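Local structure of solute-binding protein Csal_2479 (Chromohalobacter salexigens, 4P1L) at residues Ser25-Asn30 and Ala65-Gln70; Gln76-Ala81 and Lys133-Leu138; Phe87-Met92 and Pro233-Val238; Val137-Gly142 and Asp260-Gln265. The protein binds D-glucuronate and is probably the periplasmic component that delivers it to a tripartite ATP-independent (TRAP) transport system. All blocks are in the same frame, centred on the assembly; numbering follows the deposited sequence.

Interaction 1: Ser25-Asn30 and Ala65-Gln70; sequences SWRGWN and AVLGDQ. With BDP (beta-D-glucopyranuronic acid), chain C.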
# COMPACT_ATOMS: atom_id res chain seq x y z
N SER A 25 15.33 -4.85 -22.54
CA SER A 25 15.04 -3.66 -21.75
C SER A 25 13.63 -3.59 -21.13
O SER A 25 12.62 -3.59 -21.83
CB SER A 25 15.25 -2.41 -22.61
OG SER A 25 15.15 -1.27 -21.80
N TRP A 26 13.57 -3.49 -19.80
CA TRP A 26 12.31 -3.37 -19.07
C TRP A 26 12.29 -2.04 -18.33
O TRP A 26 13.31 -1.64 -17.77
CB TRP A 26 12.19 -4.47 -18.02
CG TRP A 26 11.53 -5.72 -18.49
CD1 TRP A 26 11.22 -6.07 -19.77
CD2 TRP A 26 11.07 -6.80 -17.65
NE1 TRP A 26 10.61 -7.31 -19.79
CE2 TRP A 26 10.50 -7.78 -18.50
CE3 TRP A 26 11.09 -7.03 -16.27
CZ2 TRP A 26 9.95 -8.97 -18.01
CZ3 TRP A 26 10.54 -8.22 -15.79
CH2 TRP A 26 9.98 -9.17 -16.65
N ARG A 27 11.15 -1.36 -18.30
CA ARG A 27 10.98 -0.18 -17.44
C ARG A 27 10.02 -0.51 -16.30
O ARG A 27 8.96 -1.09 -16.51
CB ARG A 27 10.41 1.02 -18.19
CG ARG A 27 11.08 1.32 -19.49
CD ARG A 27 10.03 1.83 -20.43
NE ARG A 27 9.94 3.28 -20.40
CZ ARG A 27 8.85 3.97 -20.67
NH1 ARG A 27 7.70 3.37 -20.97
NH2 ARG A 27 8.90 5.30 -20.63
N GLY A 28 10.42 -0.08 -15.12
CA GLY A 28 9.64 -0.34 -13.93
C GLY A 28 9.33 0.94 -13.17
O GLY A 28 10.02 1.96 -13.31
N TRP A 29 8.30 0.84 -12.34
CA TRP A 29 7.71 2.01 -11.70
C TRP A 29 7.73 1.87 -10.19
O TRP A 29 7.40 0.81 -9.64
CB TRP A 29 6.26 2.15 -12.17
CG TRP A 29 5.50 3.36 -11.67
CD1 TRP A 29 5.38 4.57 -12.29
CD2 TRP A 29 4.75 3.46 -10.46
NE1 TRP A 29 4.61 5.42 -11.55
CE2 TRP A 29 4.22 4.77 -10.41
CE3 TRP A 29 4.48 2.59 -9.40
CZ2 TRP A 29 3.43 5.22 -9.35
CZ3 TRP A 29 3.69 3.05 -8.34
CH2 TRP A 29 3.17 4.34 -8.34
N ASN A 30 8.13 2.95 -9.52
CA ASN A 30 8.04 3.07 -8.07
C ASN A 30 7.64 4.50 -7.76
O ASN A 30 8.17 5.42 -8.36
CB ASN A 30 9.40 2.73 -7.46
CG ASN A 30 9.45 2.91 -5.99
OD1 ASN A 30 8.44 2.77 -5.27
ND2 ASN A 30 10.67 3.13 -5.49
N ALA A 65 7.78 8.30 -9.07
CA ALA A 65 6.65 8.42 -9.97
C ALA A 65 6.99 9.26 -11.21
O ALA A 65 6.10 9.83 -11.83
CB ALA A 65 5.44 9.02 -9.23
N VAL A 66 8.27 9.32 -11.56
CA VAL A 66 8.72 9.99 -12.78
C VAL A 66 7.87 9.61 -14.00
O VAL A 66 7.61 10.44 -14.88
CB VAL A 66 10.18 9.61 -13.07
CG1 VAL A 66 10.58 9.99 -14.49
CG2 VAL A 66 11.10 10.31 -12.06
N LEU A 67 7.43 8.35 -14.07
CA LEU A 67 6.65 7.89 -15.22
C LEU A 67 5.12 7.94 -15.01
O LEU A 67 4.37 7.40 -15.83
CB LEU A 67 7.08 6.48 -15.64
CG LEU A 67 8.55 6.36 -16.05
CD1 LEU A 67 8.92 4.90 -16.39
CD2 LEU A 67 8.87 7.28 -17.24
N GLY A 68 4.66 8.61 -13.95
CA GLY A 68 3.23 8.89 -13.76
C GLY A 68 2.72 8.56 -12.37
O GLY A 68 3.39 7.85 -11.62
N ASP A 69 1.55 9.08 -11.97
CA ASP A 69 0.97 8.77 -10.64
C ASP A 69 0.45 7.34 -10.70
O ASP A 69 0.39 6.74 -11.77
CB ASP A 69 -0.15 9.76 -10.21
CG ASP A 69 -0.75 9.47 -8.76
OD1 ASP A 69 -0.08 8.96 -7.81
OD2 ASP A 69 -1.96 9.78 -8.56
N GLN A 70 0.07 6.83 -9.55
CA GLN A 70 -0.19 5.40 -9.38
C GLN A 70 -1.28 4.84 -10.30
O GLN A 70 -1.06 3.80 -10.96
CB GLN A 70 -0.42 5.03 -7.90
CG GLN A 70 -0.37 3.51 -7.65
CD GLN A 70 0.30 3.07 -6.35
OE1 GLN A 70 0.68 1.89 -6.22
NE2 GLN A 70 0.43 3.98 -5.38
C1 BDP C . 2.17 4.58 0.66
C2 BDP C . 2.22 3.56 -0.47
C3 BDP C . 2.29 4.28 -1.77
C4 BDP C . 1.07 5.14 -1.87
C5 BDP C . 1.00 6.14 -0.68
C6 BDP C . -0.25 7.02 -0.72
O2 BDP C . 3.40 2.80 -0.28
O3 BDP C . 2.18 3.21 -2.85
O4 BDP C . 1.08 5.87 -3.11
O5 BDP C . 1.02 5.43 0.51
O6A BDP C . -0.74 7.34 0.41
O1 BDP C . 2.06 3.92 1.87
O6B BDP C . -0.68 7.44 -1.81
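The indole of Trp29 lies against the backbone that leads into helix 70-78, with the six-membered ring crossing Gln70 at about a right angle. Its far corner, CH2, sits 3.7 Å from Gln70 CB, and the CG and CD of that glutamine run on past the same corner, the amide plane turned 50° from the ring. With CG anti to the backbone N (chi1 -177°), the indole is carried along the strand direction toward this loop. There Trp29 NE1 donates a hydrogen bond to Gly68 O at 2.7 Å; the oxygen lies almost in the indole plane, though NE1 is tilted 31° from the carbonyl plane, and the ring is pinned by its polar edge. A wide, flat side chain with one N-H suits a place that needs both apolar cover and one donor for a carbonyl.

The loop itself is compact: Ala65 to Gly68 form a type I turn, and the backbone angles of Gly68 would push a side chain into the preceding carbonyl. Ala65 N bonds to Asn30 O at 3.0 Å, fastening the turn to the strand end. Beside the indole edge Leu67 CB lies 4.2 Å from Trp29 CD1, while the leucine's CD1 lies over the rim of one face of the Arg27 guanidinium, whose NH1 bonds to Ala81 O.

Gln70 OE1 accepts from Asn88 N, which leaves Gln70 NE2 to donate a hydrogen bond to O3 of the glucuronate at 3.2 Å. The loop thus joins the sheet to helix 70-78 and sets Gln70 in the ligand cleft of a periplasmic solute-binding protein fold.

Interaction 2: Gln76-Ala81 and Lys133-Leu138; sequences QTRSGA and KNLIVL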
# COMPACT_ATOMS: atom_id res chain seq x y z
N GLN A 76 -0.78 1.78 -17.53
CA GLN A 76 0.32 1.57 -18.46
C GLN A 76 0.91 0.18 -18.31
O GLN A 76 1.39 -0.39 -19.28
CB GLN A 76 1.43 2.59 -18.22
CG GLN A 76 1.12 4.02 -18.57
CD GLN A 76 2.30 4.92 -18.27
OE1 GLN A 76 3.35 4.84 -18.93
NE2 GLN A 76 2.17 5.75 -17.24
N THR A 77 0.89 -0.37 -17.09
CA THR A 77 1.44 -1.71 -16.88
C THR A 77 0.49 -2.80 -17.40
O THR A 77 0.92 -3.79 -18.01
CB THR A 77 1.79 -1.96 -15.39
OG1 THR A 77 2.65 -0.92 -14.93
CG2 THR A 77 2.51 -3.29 -15.23
N ARG A 78 -0.81 -2.62 -17.19
CA ARG A 78 -1.79 -3.56 -17.76
C ARG A 78 -1.69 -3.67 -19.27
O ARG A 78 -1.93 -4.73 -19.83
CB ARG A 78 -3.21 -3.16 -17.39
CG ARG A 78 -3.48 -3.32 -15.89
CD ARG A 78 -4.88 -2.86 -15.54
NE ARG A 78 -5.90 -3.67 -16.19
CZ ARG A 78 -7.13 -3.24 -16.47
NH1 ARG A 78 -7.50 -2.00 -16.16
NH2 ARG A 78 -7.99 -4.04 -17.06
N SER A 79 -1.35 -2.57 -19.93
CA SER A 79 -1.36 -2.55 -21.39
C SER A 79 0.03 -2.90 -21.93
O SER A 79 0.21 -3.06 -23.12
CB SER A 79 -1.83 -1.18 -21.90
OG SER A 79 -0.87 -0.18 -21.70
N GLY A 80 1.01 -3.02 -21.03
CA GLY A 80 2.34 -3.44 -21.42
C GLY A 80 3.25 -2.29 -21.83
O GLY A 80 4.36 -2.53 -22.29
N ALA A 81 2.78 -1.06 -21.68
CA ALA A 81 3.61 0.12 -21.94
C ALA A 81 4.72 0.24 -20.89
O ALA A 81 5.83 0.67 -21.20
CB ALA A 81 2.76 1.38 -21.98
N LYS A 133 -6.60 -9.25 -14.93
CA LYS A 133 -6.51 -7.87 -15.41
C LYS A 133 -5.12 -7.53 -15.95
O LYS A 133 -4.72 -6.36 -15.95
CB LYS A 133 -6.86 -6.89 -14.29
CG LYS A 133 -8.25 -7.13 -13.69
CD LYS A 133 -9.37 -6.74 -14.63
CE LYS A 133 -10.72 -6.98 -13.99
NZ LYS A 133 -11.79 -6.48 -14.89
N ASN A 134 -4.38 -8.56 -16.37
CA ASN A 134 -3.11 -8.41 -17.09
C ASN A 134 -1.91 -8.04 -16.24
O ASN A 134 -0.92 -7.55 -16.77
CB ASN A 134 -3.21 -7.38 -18.22
CG ASN A 134 -3.84 -7.92 -19.47
OD1 ASN A 134 -4.11 -9.11 -19.60
ND2 ASN A 134 -4.06 -7.03 -20.43
N LEU A 135 -1.99 -8.27 -14.94
CA LEU A 135 -0.85 -8.05 -14.05
C LEU A 135 -0.43 -9.36 -13.39
O LEU A 135 -1.24 -10.04 -12.75
CB LEU A 135 -1.20 -7.00 -12.99
CG LEU A 135 -1.53 -5.59 -13.52
CD1 LEU A 135 -2.10 -4.70 -12.41
CD2 LEU A 135 -0.30 -4.93 -14.15
N ILE A 136 0.86 -9.70 -13.54
CA ILE A 136 1.38 -10.94 -13.01
C ILE A 136 2.14 -10.66 -11.71
O ILE A 136 3.20 -10.03 -11.74
CB ILE A 136 2.29 -11.65 -14.01
CG1 ILE A 136 1.58 -11.81 -15.37
CG2 ILE A 136 2.75 -12.97 -13.44
CD1 ILE A 136 0.23 -12.55 -15.30
N VAL A 137 1.59 -11.09 -10.58
CA VAL A 137 2.20 -10.80 -9.28
C VAL A 137 3.29 -11.80 -8.99
O VAL A 137 3.06 -13.02 -9.05
CB VAL A 137 1.18 -10.87 -8.13
CG1 VAL A 137 1.90 -10.74 -6.79
CG2 VAL A 137 0.14 -9.78 -8.27
N LEU A 138 4.49 -11.30 -8.69
CA LEU A 138 5.63 -12.15 -8.43
C LEU A 138 5.95 -12.25 -6.93
O LEU A 138 6.50 -13.25 -6.48
CB LEU A 138 6.86 -11.61 -9.15
CG LEU A 138 6.72 -11.47 -10.67
CD1 LEU A 138 8.06 -11.11 -11.27
CD2 LEU A 138 6.19 -12.76 -11.27
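Arg78 and Lys133 lie side by side and point the same way, where two helix ends meet, each closed by a Schellman motif. Gly80 takes the positive phi after helix 70-78, and Asn134 does so after helix 121-132, just before strand 135-141. Glycine suits the first site because a side chain there would run into the preceding carbonyl; asparagine tolerates the second and adds an amide that reaches across.

The tight part faces inward. Thr77 CG2 presses on Leu135 CD2 at 3.4 Å, closer than carbons usually pack. The threonine methyl is set there by its rotation, CG2 anti to the backbone N, while OG1 turns back to Ala73 O in its own helix. Leu135 CG rests 3.8 Å from Arg78 CG, where the arginine crosses the leucine at about a right angle; the leucine also touches Cys237 and Met92.

Toward solvent the contact is polar and in part looser. Asn134 ND2 reaches Arg78 O at 3.2 Å, with a bent N-H...O angle of 139°. The lysine chain leads away from the helix, and Lys133 NZ stays 5.0 Å from Arg78 NH2, like charges whose repulsion probably keeps them from coming closer. One bond on this side is firm: bent at chi3 (63°), the arginine brings Arg78 NE to Lys133 O at 2.9 Å, with that oxygen near the guanidinium plane.

Interaction 3: Phe87-Met92 and Pro233-Val238; sequences FNMGPM and PECLCV. With BDP (beta-D-glucopyranuronic acid), chain C.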
# COMPACT_ATOMS: atom_id res chain seq x y z
N PHE A 87 3.12 -1.78 -6.91
CA PHE A 87 1.89 -1.08 -6.65
C PHE A 87 1.35 -1.39 -5.26
O PHE A 87 1.35 -2.54 -4.84
CB PHE A 87 0.80 -1.49 -7.65
CG PHE A 87 1.08 -1.11 -9.07
CD1 PHE A 87 1.48 0.18 -9.39
CD2 PHE A 87 0.96 -2.04 -10.08
CE1 PHE A 87 1.74 0.54 -10.68
CE2 PHE A 87 1.21 -1.68 -11.40
CZ PHE A 87 1.60 -0.38 -11.69
N ASN A 88 0.87 -0.35 -4.59
CA ASN A 88 0.01 -0.53 -3.42
C ASN A 88 -1.36 -1.09 -3.86
O ASN A 88 -1.93 -0.69 -4.90
CB ASN A 88 -0.15 0.79 -2.69
CG ASN A 88 -0.85 0.65 -1.34
OD1 ASN A 88 -2.08 0.65 -1.28
ND2 ASN A 88 -0.08 0.54 -0.28
N MSE A 89 -1.88 -2.04 -3.09
CA MSE A 89 -3.14 -2.70 -3.44
C MSE A 89 -4.37 -1.83 -3.24
O MSE A 89 -5.45 -2.16 -3.75
CB MSE A 89 -3.31 -4.01 -2.67
CG MSE A 89 -2.35 -5.10 -3.08
SE MSE A 89 -2.54 -5.69 -4.98
CE MSE A 89 -3.81 -7.13 -4.65
N GLY A 90 -4.23 -0.73 -2.50
CA GLY A 90 -5.33 0.22 -2.34
C GLY A 90 -5.87 0.77 -3.65
O GLY A 90 -7.07 0.63 -3.94
N PRO A 91 -5.01 1.42 -4.45
CA PRO A 91 -5.38 1.92 -5.77
C PRO A 91 -5.71 0.81 -6.73
O PRO A 91 -6.25 1.09 -7.82
CB PRO A 91 -4.13 2.65 -6.24
CG PRO A 91 -3.35 2.91 -5.06
CD PRO A 91 -3.65 1.86 -4.08
N MSE A 92 -5.39 -0.43 -6.37
CA MSE A 92 -5.73 -1.57 -7.24
C MSE A 92 -7.23 -1.92 -7.08
O MSE A 92 -7.82 -2.55 -7.97
CB MSE A 92 -4.85 -2.77 -6.90
CG MSE A 92 -4.88 -3.96 -7.86
SE MSE A 92 -4.20 -3.46 -9.62
CE MSE A 92 -2.37 -3.02 -9.11
N PRO A 233 -1.20 -4.78 1.62
CA PRO A 233 -0.09 -5.36 0.89
C PRO A 233 0.27 -4.51 -0.32
O PRO A 233 -0.57 -3.73 -0.78
CB PRO A 233 -0.64 -6.73 0.42
CG PRO A 233 -1.78 -7.02 1.30
CD PRO A 233 -2.40 -5.64 1.56
N GLU A 234 1.49 -4.66 -0.83
CA GLU A 234 1.86 -4.14 -2.13
C GLU A 234 2.42 -5.28 -2.99
O GLU A 234 3.02 -6.21 -2.45
CB GLU A 234 2.90 -3.03 -2.00
CG GLU A 234 2.55 -1.98 -0.95
CD GLU A 234 3.19 -0.62 -1.20
OE1 GLU A 234 4.19 -0.56 -1.97
OE2 GLU A 234 2.70 0.37 -0.62
N CYS A 235 2.21 -5.23 -4.30
CA CYS A 235 2.76 -6.26 -5.16
C CYS A 235 3.99 -5.75 -5.86
O CYS A 235 4.15 -4.55 -6.09
CB CYS A 235 1.74 -6.72 -6.21
SG CYS A 235 1.17 -5.43 -7.34
N LEU A 236 4.84 -6.70 -6.22
CA LEU A 236 5.84 -6.54 -7.27
C LEU A 236 5.28 -7.34 -8.44
O LEU A 236 5.13 -8.56 -8.33
CB LEU A 236 7.20 -7.07 -6.85
CG LEU A 236 8.27 -7.18 -7.92
CD1 LEU A 236 8.39 -5.93 -8.75
CD2 LEU A 236 9.60 -7.51 -7.26
N CYS A 237 4.88 -6.65 -9.50
CA CYS A 237 4.22 -7.32 -10.62
C CYS A 237 4.83 -6.96 -11.99
O CYS A 237 5.56 -5.96 -12.12
CB CYS A 237 2.73 -6.97 -10.63
SG CYS A 237 2.35 -5.25 -11.06
N VAL A 238 4.50 -7.78 -12.98
CA VAL A 238 4.97 -7.62 -14.36
C VAL A 238 3.75 -7.54 -15.31
O VAL A 238 2.76 -8.24 -15.11
CB VAL A 238 5.92 -8.78 -14.75
CG1 VAL A 238 6.31 -8.72 -16.24
CG2 VAL A 238 7.17 -8.76 -13.88
C1 BDP C . 2.17 4.58 0.66
C2 BDP C . 2.22 3.56 -0.47
C3 BDP C . 2.29 4.28 -1.77
C4 BDP C . 1.07 5.14 -1.87
C5 BDP C . 1.00 6.14 -0.68
C6 BDP C . -0.25 7.02 -0.72
O2 BDP C . 3.40 2.80 -0.28
O3 BDP C . 2.18 3.21 -2.85
O4 BDP C . 1.08 5.87 -3.11
O5 BDP C . 1.02 5.43 0.51
O6A BDP C . -0.74 7.34 0.41
O1 BDP C . 2.06 3.92 1.87
O6B BDP C . -0.68 7.44 -1.81
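Strands 84-88 and 234-239 run antiparallel, Phe87 and Cys235 forming a hydrogen-bonded pair and Asn88 and Glu234 the adjoining non-hydrogen-bonded one, and Met89 N bonds to Pro233 O at 3.1 Å. On the face of Phe87, both cysteine sulfurs approach the ring obliquely; Cys237 SG comes within 3.6 Å of Phe87 CD2, a small sulfur filling the room beside a large ring. The selenium of Met89, a selenomethionine, reaches Cys235 SG. On the other face lies the sugar site. Asn88 CG is anti to the backbone N (chi1 -171°), which sends ND2 almost straight (174°) to Glu234 OE2 at 2.8 Å, meeting it on the anti side but tilted out of the carboxylate plane. Asn88 OD1 accepts from Gly90 N in an Asx turn, fixing which end of the amide donates.

The same Glu234 OE2 accepts from O2 of the glucuronate at 2.6 Å, while OE1 is held by Asn86 ND2. A glutamine in place of Glu234 would probably set its NH2 against both Asn88 ND2 and the sugar's O2, or else against Asn86 ND2, leaving those donors without an acceptor. One carboxylate oxygen takes two donors, so Asn88, which also lines the pocket, probably orients the acceptor for the sugar.

Interaction 4: Val137-Gly142 and Asp260-Gln265; sequences VLSWFG and DAAKEQ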
# COMPACT_ATOMS: atom_id res chain seq x y z
N VAL A 137 1.59 -11.09 -10.58
CA VAL A 137 2.20 -10.80 -9.28
C VAL A 137 3.29 -11.80 -8.99
O VAL A 137 3.06 -13.02 -9.05
CB VAL A 137 1.18 -10.87 -8.13
CG1 VAL A 137 1.90 -10.74 -6.79
CG2 VAL A 137 0.14 -9.78 -8.27
N LEU A 138 4.49 -11.30 -8.69
CA LEU A 138 5.63 -12.15 -8.43
C LEU A 138 5.95 -12.25 -6.93
O LEU A 138 6.50 -13.25 -6.48
CB LEU A 138 6.86 -11.61 -9.15
CG LEU A 138 6.72 -11.47 -10.67
CD1 LEU A 138 8.06 -11.11 -11.27
CD2 LEU A 138 6.19 -12.76 -11.27
N SER A 139 5.65 -11.21 -6.18
CA SER A 139 5.89 -11.23 -4.75
C SER A 139 5.15 -10.09 -4.08
O SER A 139 4.64 -9.20 -4.75
CB SER A 139 7.39 -11.14 -4.47
OG SER A 139 7.91 -9.91 -4.92
N TRP A 140 5.08 -10.15 -2.75
CA TRP A 140 4.34 -9.15 -1.95
C TRP A 140 5.29 -8.38 -1.05
O TRP A 140 6.03 -8.99 -0.29
CB TRP A 140 3.29 -9.82 -1.08
CG TRP A 140 2.30 -10.64 -1.84
CD1 TRP A 140 2.24 -12.00 -1.88
CD2 TRP A 140 1.24 -10.16 -2.66
NE1 TRP A 140 1.20 -12.40 -2.69
CE2 TRP A 140 0.55 -11.29 -3.16
CE3 TRP A 140 0.78 -8.89 -2.99
CZ2 TRP A 140 -0.56 -11.19 -3.99
CZ3 TRP A 140 -0.34 -8.79 -3.84
CH2 TRP A 140 -0.98 -9.94 -4.32
N PHE A 141 5.25 -7.05 -1.15
CA PHE A 141 5.96 -6.15 -0.25
C PHE A 141 5.03 -5.76 0.92
O PHE A 141 3.80 -5.72 0.77
CB PHE A 141 6.37 -4.86 -0.96
CG PHE A 141 7.53 -4.99 -1.95
CD1 PHE A 141 8.14 -6.19 -2.20
CD2 PHE A 141 7.98 -3.87 -2.63
CE1 PHE A 141 9.18 -6.29 -3.13
CE2 PHE A 141 9.03 -3.95 -3.54
CZ PHE A 141 9.62 -5.17 -3.78
N GLY A 142 5.62 -5.43 2.07
CA GLY A 142 4.87 -4.85 3.17
C GLY A 142 4.79 -3.33 3.16
O GLY A 142 5.64 -2.66 2.58
N ASP A 260 13.18 -13.12 -3.65
CA ASP A 260 14.32 -12.61 -2.88
C ASP A 260 14.17 -11.11 -2.57
O ASP A 260 14.46 -10.64 -1.47
CB ASP A 260 15.65 -12.85 -3.63
CG ASP A 260 15.95 -14.33 -3.86
OD1 ASP A 260 15.35 -15.18 -3.17
OD2 ASP A 260 16.79 -14.63 -4.75
N ALA A 261 13.76 -10.34 -3.57
CA ALA A 261 13.56 -8.90 -3.37
C ALA A 261 12.50 -8.59 -2.30
O ALA A 261 12.67 -7.63 -1.54
CB ALA A 261 13.18 -8.21 -4.67
N ALA A 262 11.41 -9.36 -2.26
CA ALA A 262 10.38 -9.17 -1.22
C ALA A 262 10.93 -9.52 0.17
O ALA A 262 10.65 -8.83 1.15
CB ALA A 262 9.12 -10.00 -1.51
N LYS A 263 11.71 -10.59 0.26
CA LYS A 263 12.31 -10.95 1.54
C LYS A 263 13.19 -9.79 2.04
O LYS A 263 13.18 -9.43 3.23
CB LYS A 263 13.11 -12.24 1.41
CG LYS A 263 13.65 -12.77 2.73
CD LYS A 263 14.07 -14.25 2.62
CE LYS A 263 14.97 -14.68 3.77
NZ LYS A 263 16.40 -14.30 3.56
N GLU A 264 13.93 -9.19 1.12
CA GLU A 264 14.82 -8.07 1.44
C GLU A 264 13.97 -6.86 1.84
O GLU A 264 14.24 -6.21 2.85
CB GLU A 264 15.70 -7.69 0.24
CG GLU A 264 16.59 -6.49 0.55
CD GLU A 264 17.40 -5.97 -0.63
OE1 GLU A 264 17.22 -6.47 -1.76
OE2 GLU A 264 18.22 -5.07 -0.43
N GLN A 265 12.96 -6.56 1.03
CA GLN A 265 12.09 -5.42 1.30
C GLN A 265 11.48 -5.50 2.70
O GLN A 265 11.36 -4.49 3.38
CB GLN A 265 10.98 -5.33 0.27
CG GLN A 265 10.16 -4.05 0.39
CD GLN A 265 8.96 -4.16 1.31
OE1 GLN A 265 8.50 -5.24 1.68
NE2 GLN A 265 8.43 -3.02 1.67
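Gln265 and Gly142 are joined by two hydrogen bonds that make a closed pair: Gly142 N donates to Gln265 OE1 at 2.9 Å, and Gln265 NE2 returns a bond to Gly142 O at 3.0 Å. The second lies in the carbonyl plane on a lone pair; the first reaches OE1 tilted from its carbonyl plane. A primary amide suits this place because it offers one acceptor and one donor to the N-H and C=O of one residue, just past the end of the strand. NE2 also bonds to Asn38 OD1. Further along, Ser139 OG bonds to Ala258 O, and Trp140 O accepts from Arg266 NH2.

The same amide stacks on a ring. The Gln265 amide and the Phe141 ring are only 10° apart, and Gln265 CG lies over the ring face, 3.8 Å from its centroid, in a CH-pi contact. The bend at chi2 (-90°) lays the amide nearly parallel to the ring, above its plane and displaced past the rim toward Phe141 CB. An alanine in place of Gln265 would strip this face of its cover and is likely to leave the backbone N-H and C=O of Gly142 without these partners.

The setting is the alpha/beta layering of a periplasmic binding-protein lobe: helix 248-282 packs along strand 135-141 at the margin of the sheet, the short segments nearly parallel (3°) with axes 7.5 Å apart.

Apolar packing permits so close an approach. A methyl and a small serine take little room: Ala262 CB sits 3.6 Å from Ser139 CB and near the plane of the Phe141 ring at its edge.

All four contacts attach to one mixed sheet, whose order is 59-62, 26-29, 84-88, 234-239, 135-141. Interactions 1 and 3 converge on the glucuronate, and are joined where Gln70 OE1 accepts from Asn88 N at 2.8 Å and where the rings of Trp29 and Phe87 meet. Interaction 3 is in turn bonded to interactions 2 and 4 through the neighbouring strand: Ile136 N to Val238 O, 2.9 Å, and Phe141 N to Glu234 O, 2.7 Å. Interactions 2 and 4 use opposite ends of strand 135-141, their centres 17 Å apart. Thr77 lies about 13 Å from the sugar between nearest side-chain and ligand atoms, Gln265 about 8 Å.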